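Local coordinates for phosphatidylserine synthase (Haemophilus influenzae, PDB 3HSI), which belongs to the phospholipase D superfamily and carries two PLD-type regions in a single chain, at residues C[58-69]-C[158-167]. Sequence-based numbering, arbitrary orientation.
Sequences LYWQKDEAGQEI and SINNVYLHQF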
loop_
_atom_site.group_PDB
_atom_site.type_symbol
_atom_site.label_atom_id
_atom_site.label_comp_id
_atom_site.label_asym_id
_atom_site.label_seq_id
_atom_site.Cartn_x
_atom_site.Cartn_y
_atom_site.Cartn_z
ATOM N N LEU C 58 17.608 4.178 -10.114
ATOM C CA LEU C 58 16.580 4.901 -9.374
ATOM C C LEU C 58 16.625 6.385 -9.790
ATOM O O LEU C 58 15.599 6.986 -10.141
ATOM C CB LEU C 58 16.789 4.773 -7.875
ATOM C CG LEU C 58 15.763 5.541 -6.993
ATOM C CD1 LEU C 58 14.300 5.145 -7.287
ATOM C CD2 LEU C 58 16.081 5.379 -5.473
ATOM N N TYR C 59 17.817 6.965 -9.821
ATOM C CA TYR C 59 17.915 8.341 -10.263
ATOM C C TYR C 59 19.256 8.645 -10.855
ATOM O O TYR C 59 20.197 7.875 -10.700
ATOM C CB TYR C 59 17.588 9.314 -9.128
ATOM C CG TYR C 59 18.461 9.224 -7.889
ATOM C CD1 TYR C 59 19.571 10.048 -7.743
ATOM C CD2 TYR C 59 18.138 8.362 -6.838
ATOM C CE1 TYR C 59 20.341 10.010 -6.599
ATOM C CE2 TYR C 59 18.907 8.310 -5.688
ATOM C CZ TYR C 59 20.013 9.137 -5.576
ATOM O OH TYR C 59 20.793 9.115 -4.443
ATOM N N TRP C 60 19.332 9.776 -11.553
ATOM C CA TRP C 60 20.565 10.277 -12.074
ATOM C C TRP C 60 20.552 11.776 -11.756
ATOM O O TRP C 60 19.791 12.554 -12.333
ATOM C CB TRP C 60 20.631 9.993 -13.564
ATOM C CG TRP C 60 21.872 10.412 -14.241
ATOM C CD1 TRP C 60 22.586 11.561 -14.034
ATOM C CD2 TRP C 60 22.522 9.723 -15.313
ATOM N NE1 TRP C 60 23.647 11.621 -14.903
ATOM C CE2 TRP C 60 23.632 10.502 -15.697
ATOM C CE3 TRP C 60 22.264 8.518 -15.991
ATOM C CZ2 TRP C 60 24.496 10.120 -16.736
ATOM C CZ3 TRP C 60 23.122 8.137 -17.029
ATOM C CH2 TRP C 60 24.236 8.926 -17.370
ATOM N N GLN C 61 21.400 12.157 -10.800
ATOM C CA GLN C 61 21.334 13.476 -10.174
ATOM C C GLN C 61 22.082 14.538 -10.974
ATOM O O GLN C 61 23.132 14.278 -11.550
ATOM C CB GLN C 61 21.933 13.378 -8.778
ATOM C CG GLN C 61 21.794 14.604 -7.918
ATOM C CD GLN C 61 20.354 14.819 -7.455
ATOM O OE1 GLN C 61 19.554 13.882 -7.391
ATOM N NE2 GLN C 61 20.021 16.054 -7.143
ATOM N N LYS C 62 21.544 15.742 -10.966
ATOM C CA LYS C 62 22.194 16.889 -11.588
ATOM C C LYS C 62 23.523 17.383 -10.956
ATOM O O LYS C 62 23.993 18.454 -11.320
ATOM C CB LYS C 62 21.214 18.059 -11.604
ATOM C CG LYS C 62 20.659 18.375 -10.223
ATOM C CD LYS C 62 19.794 19.628 -10.210
ATOM C CE LYS C 62 19.729 20.161 -8.759
ATOM N NZ LYS C 62 19.186 21.543 -8.678
ATOM N N ASP C 63 24.117 16.673 -10.010
ATOM C CA ASP C 63 25.298 17.216 -9.337
ATOM C C ASP C 63 26.548 17.007 -10.212
ATOM O O ASP C 63 26.430 16.703 -11.399
ATOM C CB ASP C 63 25.437 16.597 -7.943
ATOM C CG ASP C 63 25.549 15.068 -7.992
ATOM O OD1 ASP C 63 25.882 14.538 -9.082
ATOM O OD2 ASP C 63 25.338 14.403 -6.945
ATOM N N GLU C 64 27.740 17.171 -9.641
ATOM C CA GLU C 64 28.981 17.166 -10.458
ATOM C C GLU C 64 29.329 15.822 -11.081
ATOM O O GLU C 64 29.838 15.774 -12.199
ATOM C CB GLU C 64 30.177 17.681 -9.663
ATOM C CG GLU C 64 30.064 19.135 -9.312
ATOM C CD GLU C 64 29.447 19.379 -7.925
ATOM O OE1 GLU C 64 28.595 18.591 -7.444
ATOM O OE2 GLU C 64 29.828 20.395 -7.309
ATOM N N ALA C 65 29.098 14.746 -10.339
ATOM C CA ALA C 65 29.267 13.387 -10.875
ATOM C C ALA C 65 28.246 13.106 -12.009
ATOM O O ALA C 65 28.614 12.612 -13.089
ATOM C CB ALA C 65 29.168 12.338 -9.752
ATOM N N GLY C 66 26.978 13.452 -11.772
ATOM C CA GLY C 66 25.943 13.320 -12.812
ATOM C C GLY C 66 26.358 13.983 -14.113
ATOM O O GLY C 66 26.154 13.425 -15.197
ATOM N N GLN C 67 26.952 15.172 -13.992
ATOM C CA GLN C 67 27.335 15.987 -15.108
ATOM C C GLN C 67 28.522 15.384 -15.849
ATOM O O GLN C 67 28.549 15.388 -17.081
ATOM C CB GLN C 67 27.684 17.407 -14.637
ATOM C CG GLN C 67 28.097 18.376 -15.767
ATOM C CD GLN C 67 26.921 18.776 -16.666
ATOM O OE1 GLN C 67 25.968 19.419 -16.214
ATOM N NE2 GLN C 67 26.970 18.365 -17.944
ATOM N N GLU C 68 29.501 14.891 -15.102
ATOM C CA GLU C 68 30.667 14.248 -15.695
ATOM C C GLU C 68 30.221 13.010 -16.478
ATOM O O GLU C 68 30.652 12.802 -17.617
ATOM C CB GLU C 68 31.655 13.855 -14.617
ATOM C CG GLU C 68 33.024 13.482 -15.172
ATOM C CD GLU C 68 34.033 13.127 -14.093
ATOM O OE1 GLU C 68 33.782 13.399 -12.889
ATOM O OE2 GLU C 68 35.093 12.565 -14.462
ATOM N N ILE C 69 29.311 12.226 -15.915
ATOM C CA ILE C 69 28.875 11.023 -16.627
ATOM C C ILE C 69 28.079 11.385 -17.868
ATOM O O ILE C 69 28.336 10.831 -18.948
ATOM C CB ILE C 69 28.110 10.004 -15.737
ATOM C CG1 ILE C 69 28.954 9.575 -14.525
ATOM C CG2 ILE C 69 27.699 8.776 -16.552
ATOM C CD1 ILE C 69 30.435 9.270 -14.837
ATOM N N SER C 158 22.943 4.513 -7.651
ATOM C CA SER C 158 22.457 5.512 -8.629
ATOM C C SER C 158 23.623 6.395 -9.052
ATOM O O SER C 158 24.764 6.123 -8.661
ATOM C CB SER C 158 21.374 6.379 -8.028
ATOM O OG SER C 158 20.208 5.631 -7.819
ATOM N N ILE C 159 23.349 7.422 -9.864
ATOM C CA ILE C 159 24.392 8.338 -10.327
ATOM C C ILE C 159 24.247 9.639 -9.550
ATOM O O ILE C 159 23.320 10.411 -9.786
ATOM C CB ILE C 159 24.315 8.646 -11.861
ATOM C CG1 ILE C 159 24.246 7.363 -12.691
ATOM C CG2 ILE C 159 25.487 9.539 -12.322
ATOM C CD1 ILE C 159 25.573 6.647 -12.829
ATOM N N ASN C 160 25.154 9.844 -8.602
ATOM C CA ASN C 160 25.339 11.146 -7.927
ATOM C C ASN C 160 26.747 11.163 -7.311
ATOM O O ASN C 160 27.465 10.170 -7.423
ATOM C CB ASN C 160 24.244 11.403 -6.868
ATOM C CG ASN C 160 24.363 10.493 -5.687
ATOM O OD1 ASN C 160 25.330 9.747 -5.568
ATOM N ND2 ASN C 160 23.378 10.545 -4.787
ATOM N N ASN C 161 27.116 12.256 -6.649
ATOM C CA ASN C 161 28.445 12.391 -6.025
ATOM C C ASN C 161 28.853 11.263 -5.075
ATOM O O ASN C 161 29.963 10.713 -5.175
ATOM C CB ASN C 161 28.570 13.744 -5.286
ATOM C CG ASN C 161 28.579 14.941 -6.232
ATOM O OD1 ASN C 161 28.902 14.826 -7.414
ATOM N ND2 ASN C 161 28.200 16.101 -5.709
ATOM N N VAL C 162 27.988 10.941 -4.119
ATOM C CA VAL C 162 28.388 9.938 -3.135
ATOM C C VAL C 162 28.576 8.526 -3.709
ATOM O O VAL C 162 29.583 7.884 -3.427
ATOM C CB VAL C 162 27.597 10.014 -1.769
ATOM C CG1 VAL C 162 27.983 11.310 -1.048
ATOM C CG2 VAL C 162 26.075 9.904 -1.958
ATOM N N TYR C 163 27.680 8.094 -4.600
ATOM C CA TYR C 163 27.810 6.759 -5.191
ATOM C C TYR C 163 29.064 6.617 -6.054
ATOM O O TYR C 163 29.597 5.504 -6.205
ATOM C CB TYR C 163 26.570 6.386 -6.028
ATOM C CG TYR C 163 25.345 5.948 -5.235
ATOM C CD1 TYR C 163 24.163 6.683 -5.275
ATOM C CD2 TYR C 163 25.375 4.787 -4.464
ATOM C CE1 TYR C 163 23.026 6.272 -4.548
ATOM C CE2 TYR C 163 24.264 4.366 -3.737
ATOM C CZ TYR C 163 23.082 5.101 -3.794
ATOM O OH TYR C 163 21.990 4.664 -3.059
ATOM N N LEU C 164 29.536 7.718 -6.626
ATOM C CA LEU C 164 30.727 7.673 -7.478
ATOM C C LEU C 164 31.996 8.234 -6.807
ATOM O O LEU C 164 33.057 8.372 -7.457
ATOM C CB LEU C 164 30.432 8.413 -8.787
ATOM C CG LEU C 164 29.726 7.598 -9.886
ATOM C CD1 LEU C 164 28.534 6.853 -9.368
ATOM C CD2 LEU C 164 29.288 8.498 -11.002
ATOM N N HIS C 165 31.885 8.533 -5.502
ATOM C CA HIS C 165 32.979 9.110 -4.733
ATOM C C HIS C 165 33.561 10.334 -5.441
ATOM O O HIS C 165 34.765 10.429 -5.653
ATOM C CB HIS C 165 34.075 8.065 -4.515
ATOM C CG HIS C 165 34.932 8.342 -3.332
ATOM N ND1 HIS C 165 35.733 7.386 -2.757
ATOM C CD2 HIS C 165 35.096 9.469 -2.594
ATOM C CE1 HIS C 165 36.370 7.917 -1.725
ATOM N NE2 HIS C 165 35.993 9.178 -1.601
ATOM N N GLN C 166 32.700 11.282 -5.792
ATOM C CA GLN C 166 33.159 12.493 -6.468
ATOM C C GLN C 166 34.150 13.327 -5.643
ATOM O O GLN C 166 35.131 13.846 -6.192
ATOM C CB GLN C 166 31.967 13.348 -6.918
ATOM C CG GLN C 166 32.335 14.469 -7.914
ATOM C CD GLN C 166 32.696 13.918 -9.282
ATOM O OE1 GLN C 166 32.611 12.710 -9.519
ATOM N NE2 GLN C 166 33.087 14.794 -10.190
ATOM N N PHE C 167 33.877 13.502 -4.349
ATOM C CA PHE C 167 34.800 14.259 -3.493
ATOM C C PHE C 167 35.304 13.358 -2.375
ATOM O O PHE C 167 35.795 12.272 -2.662
ATOM C CB PHE C 167 34.201 15.603 -3.023
ATOM C CG PHE C 167 33.713 16.468 -4.176
ATOM C CD1 PHE C 167 32.353 16.509 -4.520
ATOM C CD2 PHE C 167 34.622 17.177 -4.970
ATOM C CE1 PHE C 167 31.897 17.283 -5.613
ATOM C CE2 PHE C 167 34.189 17.965 -6.075
ATOM C CZ PHE C 167 32.825 18.021 -6.395
#
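Trp60 and Ile159 form a single parallel bridge, with Ile159 N donating to Tyr59 O and Ile159 O accepting from Gln61 N at 2.8 Å, before 58-69 turns into the helix that begins at Glu64. On one side of the bridge, CB of Ser158 sits over the centre of the Tyr59 ring, 3.8 Å from its centroid. On the other, Ile159 lies alongside Trp60, CG2 over the five-membered ring and CG1 toward the six-membered one; in-plane donation from Trp60 NE1 to Gly66 O fixes the indole's rotation. At the start of the helix, Asp63 and Asn161 each accept a backbone N-H from the other segment. With chi1 at 58°, the carboxylate of Asp63, the N-cap, is tucked back over its own backbone, where OD1 caps Gly66 N and OD2 takes Asn161 N at 2.8 Å. The Asn161 amide stacks on this carboxylate, planes 7° apart; its OD1 receives Ala65 N at 2.9 Å and its ND2 reaches Glu64 OE1 from above the carboxylate plane. Asn160 OD1 closes an Asx motif on Tyr163 N. Farther along, Leu164 CD2 meets Ile69 CG1 at 3.7 Å. Gln166 NE2 donates to Glu68 OE1 at 3.1 Å, while Lys39 forms a salt bridge with Glu68 and a hydrogen bond with Gln166 OE1. Asp63 and Asn161 thus satisfy three amides of the helix start and the facing loop, tying helix 64-79 to the loop that overlaps the phospholipase D motif.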